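Local coordinates for thioredoxin reductase (Streptococcus pyogenes, PDB 5UWY) that catalyses the NADPH-dependent reduction of thioredoxin, passing electrons through bound FAD to a redox-active cysteine pair, at the interface of chains A and B. Numbering follows the deposited sequence. Chains: chain A/B, Thioredoxin reductase.

The interface of chains A and B. Residues chain A 50, 282, 284, 286-287; chain B 22, 289-290, 293.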
# COMPACT_ATOMS: atom_id res chain seq x y z
N ASN A 50 -8.85 8.18 -5.52
CA ASN A 50 -7.41 8.00 -5.35
C ASN A 50 -7.05 6.57 -4.96
O ASN A 50 -5.99 6.35 -4.37
CB ASN A 50 -6.84 9.00 -4.34
CG ASN A 50 -7.51 8.91 -2.99
OD1 ASN A 50 -8.42 8.11 -2.78
ND2 ASN A 50 -7.05 9.74 -2.06
N LEU A 282 0.45 9.40 6.60
CA LEU A 282 -0.54 9.39 5.53
C LEU A 282 -1.47 8.21 5.75
O LEU A 282 -1.04 7.05 5.73
CB LEU A 282 0.14 9.33 4.17
CG LEU A 282 -0.84 9.15 3.01
CD1 LEU A 282 -1.46 10.49 2.66
CD2 LEU A 282 -0.16 8.56 1.80
N GLN A 284 -4.50 6.43 4.26
CA GLN A 284 -5.29 6.25 3.05
C GLN A 284 -5.56 4.77 2.84
O GLN A 284 -4.94 3.91 3.47
CB GLN A 284 -4.58 6.82 1.81
CG GLN A 284 -4.20 8.28 1.90
CD GLN A 284 -5.40 9.20 1.93
OE1 GLN A 284 -6.21 9.21 1.00
NE2 GLN A 284 -5.52 9.98 3.00
N THR A 286 -4.69 3.20 0.28
CA THR A 286 -3.49 2.68 -0.38
C THR A 286 -2.40 2.32 0.62
O THR A 286 -1.63 1.36 0.42
CB THR A 286 -2.97 3.74 -1.35
OG1 THR A 286 -2.89 4.99 -0.66
CG2 THR A 286 -3.95 3.90 -2.48
N THR A 287 -2.30 3.12 1.69
CA THR A 287 -1.42 2.83 2.80
C THR A 287 -1.94 1.66 3.63
O THR A 287 -1.17 0.77 3.96
CB THR A 287 -1.25 4.07 3.69
OG1 THR A 287 -2.43 4.24 4.49
CG2 THR A 287 -1.07 5.28 2.82
N TYR B 22 -1.57 10.52 -7.00
CA TYR B 22 -1.65 11.38 -5.83
C TYR B 22 -1.05 12.75 -6.10
O TYR B 22 -1.65 13.78 -5.78
CB TYR B 22 -0.97 10.71 -4.64
CG TYR B 22 -1.89 9.82 -3.83
CD1 TYR B 22 -2.16 8.52 -4.24
CD2 TYR B 22 -2.50 10.29 -2.68
CE1 TYR B 22 -3.00 7.71 -3.50
CE2 TYR B 22 -3.34 9.49 -1.94
CZ TYR B 22 -3.59 8.20 -2.36
OH TYR B 22 -4.43 7.39 -1.63
N VAL B 289 1.70 0.29 -4.08
CA VAL B 289 0.61 1.25 -4.04
C VAL B 289 0.68 2.10 -2.77
O VAL B 289 0.66 3.33 -2.85
CB VAL B 289 -0.74 0.53 -4.21
CG1 VAL B 289 -1.85 1.31 -3.55
CG2 VAL B 289 -1.06 0.35 -5.68
N GLY B 290 0.75 1.46 -1.59
CA GLY B 290 1.19 2.21 -0.42
C GLY B 290 2.37 3.15 -0.63
O GLY B 290 2.27 4.36 -0.37
N ALA B 293 1.65 6.10 -3.05
CA ALA B 293 0.82 7.10 -2.38
C ALA B 293 1.66 7.97 -1.46
O ALA B 293 1.52 9.20 -1.45
CB ALA B 293 -0.31 6.42 -1.61
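The ring of B:Tyr22 points into chain A, with A:Asn50 over one face, offset toward the phenol end, and B:Ala293 of its own chain over the other. This patch belongs to the two-fold interface of a flavin-dependent pyridine nucleotide-disulphide oxidoreductase, a family in which bacterial thioredoxin reductases work as homodimers. A twin patch exists with the chains exchanged. CB of B:Ala293 sits 3.5 Å above the ring plane, offset toward the rim. The amide of A:Asn50 is turned 26° from the ring plane. ND2 of A:Asn50 lies 3.7 Å from CE2 of B:Tyr22, and its backbone O lies 3.3 Å from OH of B:Tyr22. The A:Gln284 amide meets the CE2 and OH edge with OE1, its plane nearly upright to the ring at 86°. Its bent chain passes the phenol with CB and CG close to OH.

A:Thr286 OG1 donates a hydrogen bond to the phenol OH of B:Tyr22 at 3.0 Å. The A:Thr286 hydroxyl lies between its backbone N and carbonyl carbon (chi1 49°), which turns it toward the phenol. Its methyl CG2 instead packs on CG1 of B:Val289, 3.5 Å away. Helix 285-304 of each chain contributes here, and the absence of a side chain at B:Gly290 may allow the helices to approach. A:Leu282 adds an apolar contact, CD2 to CB of B:Ala293 at 4.0 Å.

Behind the contact, A:Thr287 OG1 bonds back to A:Gln284 at the start of helix 285-304. It accepts from A:Gln284 N at 3.0 Å and donates to A:Gln284 O at 2.7 Å. This pairing probably steadies the backbone of A:Gln284 next to the phenol.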